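Local coordinates for proto-oncogene tyrosine-protein kinase receptor Ret (Danio rerio, PDB 7AMK) that probably senses GDNF-family ligands together with GFR-alpha co-receptors through extracellular cadherin-like domains, passing the signal to an intracellular tyrosine kinase domain, at residues A118-C121 and G122-E125; K387-V390 and E391-K395. The protein carries 4 engineered substitutions. One frame throughout, in Å; residues are numbered along the deposited sequence.

Contact 1 (A118-C121 and G122-E125); sequences APSC and GQVE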
ATOM      1  N   ALA A 118      34.848 -23.553  55.957  1.00 38.14           N
ATOM      2  CA  ALA A 118      33.696 -24.238  55.384  1.00 34.23           C
ATOM      3  C   ALA A 118      32.668 -24.563  56.465  1.00 31.32           C
ATOM      4  O   ALA A 118      33.021 -24.801  57.626  1.00 33.03           O
ATOM      5  CB  ALA A 118      34.116 -25.523  54.685  1.00 29.54           C
ATOM      6  N   PRO A 119      31.389 -24.579  56.108  1.00 35.53           N
ATOM      7  CA  PRO A 119      30.368 -25.007  57.067  1.00 37.22           C
ATOM      8  C   PRO A 119      30.528 -26.476  57.424  1.00 41.93           C
ATOM      9  O   PRO A 119      31.063 -27.276  56.651  1.00 35.73           O
ATOM     10  CB  PRO A 119      29.057 -24.760  56.316  1.00 34.55           C
ATOM     11  CG  PRO A 119      29.424 -24.952  54.884  1.00 35.99           C
ATOM     12  CD  PRO A 119      30.835 -24.382  54.755  1.00 33.07           C
ATOM     13  N   SER A 120      30.078 -26.818  58.630  1.00 40.69           N
ATOM     14  CA  SER A 120      30.051 -28.205  59.086  1.00 42.82           C
ATOM     15  C   SER A 120      28.903 -28.969  58.429  1.00 38.39           C
ATOM     16  O   SER A 120      27.883 -28.385  58.045  1.00 35.35           O
ATOM     17  CB  SER A 120      29.901 -28.259  60.610  1.00 42.26           C
ATOM     18  OG  SER A 120      29.930 -29.597  61.066  1.00 48.86           O
ATOM     19  N   CYS A 121      29.067 -30.299  58.334  1.00 39.19           N
ATOM     20  CA  CYS A 121      28.073 -31.114  57.645  1.00 42.84           C
ATOM     21  C   CYS A 121      26.706 -30.961  58.276  1.00 37.06           C
ATOM     22  O   CYS A 121      25.699 -30.897  57.571  1.00 39.99           O
ATOM     23  CB  CYS A 121      28.453 -32.594  57.623  1.00 42.60           C
ATOM     24  SG  CYS A 121      27.175 -33.587  56.696  1.00 57.89           S
ATOM     25  N   GLY A 122      26.648 -30.905  59.603  1.00 38.39           N
ATOM     26  CA  GLY A 122      25.375 -30.612  60.231  1.00 39.53           C
ATOM     27  C   GLY A 122      24.840 -29.223  59.929  1.00 42.57           C
ATOM     28  O   GLY A 122      23.684 -28.945  60.263  1.00 44.30           O
ATOM     29  N   GLN A 123      25.639 -28.345  59.312  1.00 41.96           N
ATOM     30  CA  GLN A 123      25.160 -27.012  58.948  1.00 43.14           C
ATOM     31  C   GLN A 123      24.656 -26.904  57.505  1.00 34.26           C
ATOM     32  O   GLN A 123      24.116 -25.861  57.129  1.00 33.89           O
ATOM     33  CB  GLN A 123      26.262 -25.980  59.196  1.00 36.21           C
ATOM     34  CG  GLN A 123      26.984 -26.202  60.529  1.00 39.85           C
ATOM     35  CD  GLN A 123      28.090 -25.203  60.804  1.00 43.43           C
ATOM     36  OE1 GLN A 123      29.183 -25.291  60.237  1.00 41.07           O
ATOM     37  NE2 GLN A 123      27.816 -24.246  61.689  1.00 44.17           N
ATOM     38  N   VAL A 124      24.781 -27.949  56.700  1.00 30.40           N
ATOM     39  CA  VAL A 124      24.342 -27.909  55.309  1.00 35.99           C
ATOM     40  C   VAL A 124      22.980 -28.596  55.213  1.00 39.61           C
ATOM     41  O   VAL A 124      22.830 -29.746  55.643  1.00 34.13           O
ATOM     42  CB  VAL A 124      25.389 -28.565  54.393  1.00 33.84           C
ATOM     43  CG1 VAL A 124      24.960 -28.569  52.921  1.00 29.48           C
ATOM     44  CG2 VAL A 124      26.717 -27.841  54.552  1.00 42.38           C
ATOM     45  N   GLU A 125      21.979 -27.877  54.686  1.00 28.41           N
ATOM     46  CA  GLU A 125      20.687 -28.482  54.370  1.00 31.25           C
ATOM     47  C   GLU A 125      20.828 -29.464  53.212  1.00 30.91           C
ATOM     48  O   GLU A 125      21.557 -29.209  52.245  1.00 26.25           O
ATOM     49  CB  GLU A 125      19.656 -27.406  53.994  1.00 29.49           C
ATOM     50  CG  GLU A 125      19.550 -26.229  54.949  1.00 32.77           C
TER
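Ser120 O receives the backbone N-H of the residue three further on: Gln123 N donates to Ser120 O over 2.6 Å. The bond is somewhat bent, 146° at the hydrogen. One residue on, the pattern repeats: Val124 N donates to Cys121 O over 3.2 Å in a straighter bond, 166° at the hydrogen. Two successive bonds, each from residue i+3 back to the carbonyl of residue i, define a short turn of 3-10 helix. It lies between strand 106-114 of the first cadherin-like sheet and helix 126-130, for which Glu125 is the N-cap.

The Gln123 side chain turns back over this turn. With CG beside its own backbone N (chi1 -43°) and an extended chain beyond it, the amide oxygen is delivered to Ser120 N. The modelled separation of 2.4 Å between Gln123 OE1 and Ser120 N is too short to trust in detail; the N-H does point nearly straight at the oxygen, so a hydrogen bond is likely but its length is doubtful.

Apolar contact comes from the preceding proline: Pro119 CG meets Val124 CG2 at 4.0 Å, and the same methyl, Val124 CG2, lies 3.7 Å from Ser120 O. Pro119 also packs on Tyr13 of strand 7-14, while both Pro119 and Cys121 touch Ile160. Cys121 SG continues into the disulfide, covalently fixing the turn to Cys161, just after helix 155-160.

Contact 2 (K387-V390 and E391-K395); sequences KVCV and ENCQK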
ATOM      1  N   LYS A 387     -14.426  19.000 -15.007  1.00 51.83           N
ATOM      2  CA  LYS A 387     -13.151  18.302 -14.987  1.00 47.03           C
ATOM      3  C   LYS A 387     -12.890  17.696 -16.355  1.00 40.13           C
ATOM      4  O   LYS A 387     -13.820  17.411 -17.115  1.00 43.64           O
ATOM      5  CB  LYS A 387     -13.115  17.210 -13.912  1.00 47.87           C
ATOM      6  CG  LYS A 387     -12.186  17.520 -12.750  1.00 58.00           C
ATOM      7  N   VAL A 388     -11.610  17.528 -16.667  1.00 35.83           N
ATOM      8  CA  VAL A 388     -11.182  16.909 -17.912  1.00 44.48           C
ATOM      9  C   VAL A 388     -10.197  15.808 -17.565  1.00 41.11           C
ATOM     10  O   VAL A 388      -9.427  15.921 -16.606  1.00 35.77           O
ATOM     11  CB  VAL A 388     -10.549  17.916 -18.896  1.00 39.65           C
ATOM     12  CG1 VAL A 388     -11.582  18.950 -19.321  1.00 40.74           C
ATOM     13  CG2 VAL A 388      -9.320  18.585 -18.270  1.00 42.00           C
ATOM     14  N   CYS A 389     -10.221  14.741 -18.362  1.00 33.60           N
ATOM     15  CA  CYS A 389      -9.495  13.527 -18.029  1.00 32.58           C
ATOM     16  C   CYS A 389      -9.369  12.657 -19.279  1.00 31.44           C
ATOM     17  O   CYS A 389     -10.366  12.407 -19.964  1.00 32.51           O
ATOM     18  CB  CYS A 389     -10.242  12.836 -16.873  1.00 40.83           C
ATOM     19  SG  CYS A 389      -9.888  11.116 -16.374  1.00 60.31           S
ATOM     20  N   VAL A 390      -8.149  12.223 -19.611  1.00 30.50           N
ATOM     21  CA  VAL A 390      -7.970  11.258 -20.699  1.00 31.79           C
ATOM     22  C   VAL A 390      -8.582   9.923 -20.282  1.00 29.70           C
ATOM     23  O   VAL A 390      -8.936   9.730 -19.117  1.00 31.31           O
ATOM     24  CB  VAL A 390      -6.483  11.080 -21.074  1.00 38.02           C
ATOM     25  CG1 VAL A 390      -5.969  12.286 -21.855  1.00 26.75           C
ATOM     26  CG2 VAL A 390      -5.650  10.831 -19.817  1.00 35.51           C
ATOM     27  N   GLU A 391      -8.700   8.988 -21.216  1.00 31.19           N
ATOM     28  CA  GLU A 391      -9.357   7.720 -20.914  1.00 35.79           C
ATOM     29  C   GLU A 391      -8.674   7.014 -19.742  1.00 34.94           C
ATOM     30  O   GLU A 391      -7.450   6.851 -19.715  1.00 31.46           O
ATOM     31  CB  GLU A 391      -9.369   6.828 -22.159  1.00 30.84           C
ATOM     32  CG  GLU A 391     -10.108   5.499 -21.987  1.00 39.10           C
ATOM     33  CD  GLU A 391      -9.990   4.612 -23.216  1.00 49.03           C
ATOM     34  OE1 GLU A 391     -10.407   5.054 -24.309  1.00 52.73           O
ATOM     35  OE2 GLU A 391      -9.461   3.486 -23.098  1.00 48.00           O
ATOM     36  N   ASN A 392      -9.480   6.628 -18.753  1.00 34.51           N
ATOM     37  CA  ASN A 392      -9.049   5.883 -17.565  1.00 40.91           C
ATOM     38  C   ASN A 392      -7.993   6.621 -16.751  1.00 36.09           C
ATOM     39  O   ASN A 392      -7.333   6.011 -15.900  1.00 37.55           O
ATOM     40  CB  ASN A 392      -8.541   4.483 -17.931  1.00 39.90           C
ATOM     41  CG  ASN A 392      -9.664   3.548 -18.344  1.00 44.37           C
ATOM     42  OD1 ASN A 392     -10.732   3.528 -17.734  1.00 42.97           O
ATOM     43  ND2 ASN A 392      -9.430   2.777 -19.391  1.00 42.89           N
ATOM     44  N   CYS A 393      -7.852   7.932 -16.975  1.00 34.68           N
ATOM     45  CA  CYS A 393      -6.869   8.719 -16.235  1.00 41.05           C
ATOM     46  C   CYS A 393      -7.013   8.553 -14.725  1.00 42.36           C
ATOM     47  O   CYS A 393      -6.022   8.680 -14.000  1.00 48.61           O
ATOM     48  CB  CYS A 393      -6.987  10.198 -16.607  1.00 35.33           C
ATOM     49  SG  CYS A 393      -8.051  11.132 -15.473  1.00 53.15           S
ATOM     50  N   GLN A 394      -8.225   8.277 -14.225  1.00 42.02           N
ATOM     51  CA  GLN A 394      -8.413   8.214 -12.777  1.00 53.02           C
ATOM     52  C   GLN A 394      -7.850   6.941 -12.163  1.00 44.94           C
ATOM     53  O   GLN A 394      -7.680   6.889 -10.941  1.00 47.92           O
ATOM     54  CB  GLN A 394      -9.897   8.364 -12.415  1.00 51.34           C
ATOM     55  CG  GLN A 394     -10.360   9.818 -12.385  1.00 54.17           C
ATOM     56  CD  GLN A 394     -11.863   9.971 -12.498  1.00 48.99           C
ATOM     57  OE1 GLN A 394     -12.573   9.941 -11.503  1.00 49.11           O
ATOM     58  NE2 GLN A 394     -12.352  10.145 -13.719  1.00 46.61           N
ATOM     59  N   LYS A 395      -7.546   5.933 -12.976  1.00 43.95           N
ATOM     60  CA  LYS A 395      -6.818   4.743 -12.549  1.00 45.26           C
ATOM     61  C   LYS A 395      -5.303   4.921 -12.622  1.00 43.98           C
ATOM     62  O   LYS A 395      -4.577   4.016 -12.212  1.00 45.40           O
ATOM     63  CB  LYS A 395      -7.217   3.537 -13.416  1.00 48.19           C
ATOM     64  CG  LYS A 395      -8.722   3.336 -13.622  1.00 51.76           C
ATOM     65  CD  LYS A 395      -9.024   2.321 -14.740  1.00 45.53           C
ATOM     66  CE  LYS A 395      -8.687   0.899 -14.335  1.00 47.97           C
ATOM     67  NZ  LYS A 395      -9.592   0.374 -13.261  1.00 52.37           N
TER
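With SG anti to the backbone N in Cys389 (chi1 167°) and an unusual first torsion in Cys393 (chi1 94°), the two sulfurs meet across a three-residue loop. Cys389 SG and Cys393 SG are 2.0 Å apart, a disulfide whose S-S torsion of -113° is negative, hence left-handed, and opened beyond the usual value near 90°. The bridge spans a type II beta turn whose last residue is Cys393, as the extended psi of Glu391 followed by the left-handed backbone of Asn392 confirms. It closes through Cys393 N donating to Val390 O at 3.0 Å. Val390 adds an apolar contact, its CG2 lying 3.5 Å from Cys393 CB. Beyond the turn the chain coils into a 3-10 segment, with Lys395 N hydrogen-bonded to Asn392 O at 2.9 Å. The carboxylate of Glu391 points elsewhere, to a salt bridge with Arg365.

Asn392 and Lys395 touch Phe248, while Gln394 OE1 and Lys395 NZ bond Glu302 N and Glu303 of the second subunit. The bridged turn follows strand 384-388, which pairs with strand 433-438; Tyr371 OH of strand 371-375 and Tyr403 OH of strand 401-407 hydrogen-bond to Cys389 N and Val390 N, and Cys393 packs against Tyr403, so strands of the facing sheet hold the turn.

How the contacts relate
Contact 1 comes first along the chain, and contact 2 opens more than 260 residues later. Their centres are 91 Å apart, on opposite sides of the chain's centre, and their nearest atoms remain about 77 Å apart. They share no sheet: residues 118-125 connect the first cadherin-like sheet with the region of the second, whereas residues 387-395 belong to the fourth domain. Each is a compact turn with a disulfide; one reaches forty residues along the chain, the other spans four. Contact 1 joins the first and second domain regions, touching Tyr13 of strand 7-14 and helix 155-160, while contact 2 faces Phe248 of the third domain and also the second subunit.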